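Local structure of creatinine amidohydrolase (Nostoc punctiforme PCC 73102, 3NO4) at residues 121-127 / 158-164. The protein probably hydrolyses carbon-nitrogen bonds in linear amides as a metal-dependent member of the creatininase superfamily, with a nickel ion bound in the crystal. Residues are numbered along the deposited sequence; the frame is centred on the assembly and turned at random. Where two conformers were deposited one is given.
Sequences SKFYFIN and VQCQVAN
K122 meets Q159 through a bend in its own chain: chi2 of -86° folds the lysine over toward the neighbouring strand, while the glutamine runs extended beyond CG beside it. NZ of K122 thus comes within 2.6 Å of OE1 of Q159, donating from above the carbonyl plane. The same ammonium group also bonds the backbone oxygens of F263 and A266, so it ties the end region of helix 242-265 to the start of these strands. On the same face Y124, its CG anti to the backbone N (chi1 -165°), lies alongside Q161 and leans off the sheet, across to the neighbouring strand, bringing its OH 3.2 Å from CB of A163. In one Q161 conformer, a water in the Y124 ring plane joins the hydroxyl to NE2, a bridge the second conformer leaves in doubt.

Across the other face, F123 places CB 3.9 Å from SG of C160, whose sulfur lies oblique to the ring, and CE1 against CG1 of V158. At the C-terminal ends N127 and N164 run side by side, and ND2 of N127 donates to OD1 of N164 over 2.7 Å, nearly straight at 170°. That acceptor lies in the N127 amide plane; further bonds from N127 to H129 and N132 hold the amide's rotation.

Between these two layers of side chains the backbones form a regular parallel ladder, from N of Q159 on O of S121 to N of N127 on O of A163. Strand 159-164 is outermost within the chain, and strand 39-44 pairs with the other side of 122-127. Helix 132-150 completes the beta-alpha-beta crossover, packing on C160, N127 and N164; helix 101-118 shares that face at F123 and V158, while helix 242-265 covers Y124, I126, Q159 and Q161 on the opposite one.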
loop_
_atom_site.group_PDB
_atom_site.type_symbol
_atom_site.label_atom_id
_atom_site.label_comp_id
_atom_site.label_asym_id
_atom_site.label_seq_id
_atom_site.Cartn_x
_atom_site.Cartn_y
_atom_site.Cartn_z
ATOM N N SER A 121 -22.570 -14.671 1.119
ATOM C CA SER A 121 -22.229 -14.555 -0.291
ATOM C C SER A 121 -23.038 -13.522 -1.117
ATOM O O SER A 121 -22.694 -13.267 -2.269
ATOM C CB SER A 121 -22.303 -15.951 -0.921
ATOM O OG SER A 121 -23.633 -16.375 -1.019
ATOM N N LYS A 122 -24.072 -12.932 -0.532
ATOM C CA LYS A 122 -24.835 -11.884 -1.179
ATOM C C LYS A 122 -24.715 -10.629 -0.332
ATOM O O LYS A 122 -25.356 -10.535 0.718
ATOM C CB LYS A 122 -26.281 -12.344 -1.330
ATOM C CG LYS A 122 -26.459 -13.557 -2.275
ATOM C CD LYS A 122 -26.596 -13.129 -3.739
ATOM C CE LYS A 122 -27.117 -14.269 -4.630
ATOM N NZ LYS A 122 -27.357 -13.807 -6.036
ATOM N N PHE A 123 -23.877 -9.686 -0.788
ATOM C CA PHE A 123 -23.619 -8.421 -0.103
ATOM C C PHE A 123 -24.313 -7.256 -0.824
ATOM O O PHE A 123 -23.916 -6.885 -1.958
ATOM C CB PHE A 123 -22.121 -8.158 -0.016
ATOM C CG PHE A 123 -21.398 -9.139 0.804
ATOM C CD1 PHE A 123 -21.021 -10.387 0.263
ATOM C CD2 PHE A 123 -21.061 -8.859 2.110
ATOM C CE1 PHE A 123 -20.340 -11.311 1.020
ATOM C CE2 PHE A 123 -20.392 -9.796 2.886
ATOM C CZ PHE A 123 -20.013 -11.015 2.335
ATOM N N TYR A 124 -25.360 -6.726 -0.201
ATOM C CA TYR A 124 -26.219 -5.650 -0.774
ATOM C C TYR A 124 -25.936 -4.350 -0.021
ATOM O O TYR A 124 -26.278 -4.233 1.181
ATOM C CB TYR A 124 -27.687 -6.059 -0.641
ATOM C CG TYR A 124 -28.664 -5.281 -1.470
ATOM C CD1 TYR A 124 -28.714 -5.444 -2.840
ATOM C CD2 TYR A 124 -29.576 -4.396 -0.881
ATOM C CE1 TYR A 124 -29.642 -4.758 -3.617
ATOM C CE2 TYR A 124 -30.512 -3.711 -1.654
ATOM C CZ TYR A 124 -30.522 -3.894 -3.025
ATOM O OH TYR A 124 -31.420 -3.235 -3.803
ATOM N N PHE A 125 -25.173 -3.458 -0.654
ATOM C CA PHE A 125 -24.777 -2.183 -0.064
ATOM C C PHE A 125 -25.836 -1.158 -0.438
ATOM O O PHE A 125 -25.963 -0.826 -1.621
ATOM C CB PHE A 125 -23.432 -1.690 -0.568
ATOM C CG PHE A 125 -22.279 -2.513 -0.072
ATOM C CD1 PHE A 125 -21.972 -3.727 -0.668
ATOM C CD2 PHE A 125 -21.561 -2.116 1.049
ATOM C CE1 PHE A 125 -20.857 -4.529 -0.158
ATOM C CE2 PHE A 125 -20.484 -2.900 1.541
ATOM C CZ PHE A 125 -20.159 -4.097 0.920
ATOM N N ILE A 126 -26.546 -0.630 0.564
ATOM C CA ILE A 126 -27.563 0.400 0.321
ATOM C C ILE A 126 -26.860 1.685 0.602
ATOM O O ILE A 126 -26.482 1.971 1.748
ATOM C CB ILE A 126 -28.780 0.247 1.179
ATOM C CG1 ILE A 126 -29.561 -1.008 0.752
ATOM C CG2 ILE A 126 -29.674 1.482 1.069
ATOM C CD1 ILE A 126 -30.726 -1.391 1.728
ATOM N N ASN A 127 -26.673 2.457 -0.463
ATOM C CA ASN A 127 -25.778 3.601 -0.454
ATOM C C ASN A 127 -26.549 4.938 -0.458
ATOM O O ASN A 127 -27.559 5.084 -1.127
ATOM C CB ASN A 127 -24.838 3.495 -1.645
ATOM C CG ASN A 127 -23.933 4.699 -1.798
ATOM O OD1 ASN A 127 -23.313 5.161 -0.832
ATOM N ND2 ASN A 127 -23.829 5.192 -3.021
ATOM N N VAL A 158 -19.517 -15.439 -4.325
ATOM C CA VAL A 158 -19.639 -14.166 -3.601
ATOM C C VAL A 158 -19.968 -13.067 -4.613
ATOM O O VAL A 158 -19.294 -12.933 -5.668
ATOM C CB VAL A 158 -18.382 -13.805 -2.792
ATOM C CG1 VAL A 158 -18.448 -12.337 -2.250
ATOM C CG2 VAL A 158 -18.178 -14.830 -1.644
ATOM N N GLN A 159 -21.024 -12.326 -4.283
ATOM C CA GLN A 159 -21.541 -11.264 -5.147
ATOM C C GLN A 159 -21.771 -10.035 -4.304
ATOM O O GLN A 159 -22.310 -10.151 -3.194
ATOM C CB GLN A 159 -22.869 -11.677 -5.767
ATOM C CG GLN A 159 -22.775 -12.852 -6.688
ATOM C CD GLN A 159 -24.108 -13.335 -7.201
ATOM O OE1 GLN A 159 -25.151 -12.700 -6.989
ATOM N NE2 GLN A 159 -24.086 -14.466 -7.899
ATOM N N CYS A 160 -21.352 -8.884 -4.826
ATOM C CA CYS A 160 -21.649 -7.603 -4.224
ATOM C C CYS A 160 -22.436 -6.751 -5.206
ATOM O O CYS A 160 -22.207 -6.822 -6.440
ATOM C CB CYS A 160 -20.366 -6.875 -3.834
ATOM S SG CYS A 160 -19.307 -7.717 -2.630
ATOM N N GLN A 161 -23.373 -5.973 -4.668
ATOM C CA GLN A 161 -24.131 -4.972 -5.449
ATOM C C GLN A 161 -24.334 -3.740 -4.570
ATOM O O GLN A 161 -24.522 -3.868 -3.337
ATOM C CB GLN A 161 -25.500 -5.504 -5.912
ATOM C CG GLN A 161 -26.199 -4.623 -6.997
ATOM C CD GLN A 161 -27.702 -4.794 -7.099
ATOM O OE1 GLN A 161 -28.208 -5.900 -7.201
ATOM N NE2 GLN A 161 -28.418 -3.678 -7.112
ATOM N N VAL A 162 -24.310 -2.573 -5.204
ATOM C CA VAL A 162 -24.638 -1.303 -4.578
ATOM C C VAL A 162 -26.021 -0.853 -5.121
ATOM O O VAL A 162 -26.309 -0.977 -6.328
ATOM C CB VAL A 162 -23.520 -0.236 -4.790
ATOM C CG1 VAL A 162 -23.269 0.004 -6.265
ATOM C CG2 VAL A 162 -23.911 1.084 -4.049
ATOM N N ALA A 163 -26.903 -0.420 -4.207
ATOM C CA ALA A 163 -28.216 0.092 -4.556
ATOM C C ALA A 163 -28.282 1.493 -3.982
ATOM O O ALA A 163 -28.140 1.680 -2.764
ATOM C CB ALA A 163 -29.302 -0.789 -3.959
ATOM N N ASN A 164 -28.500 2.473 -4.839
ATOM C CA ASN A 164 -28.445 3.871 -4.452
ATOM C C ASN A 164 -29.870 4.338 -4.250
ATOM O O ASN A 164 -30.603 4.414 -5.205
ATOM C CB ASN A 164 -27.734 4.668 -5.534
ATOM C CG ASN A 164 -26.347 4.132 -5.800
ATOM O OD1 ASN A 164 -25.494 4.169 -4.903
ATOM N ND2 ASN A 164 -26.117 3.596 -7.009
HETATM O O HOH W 1 -31.306 -3.379 -6.397
#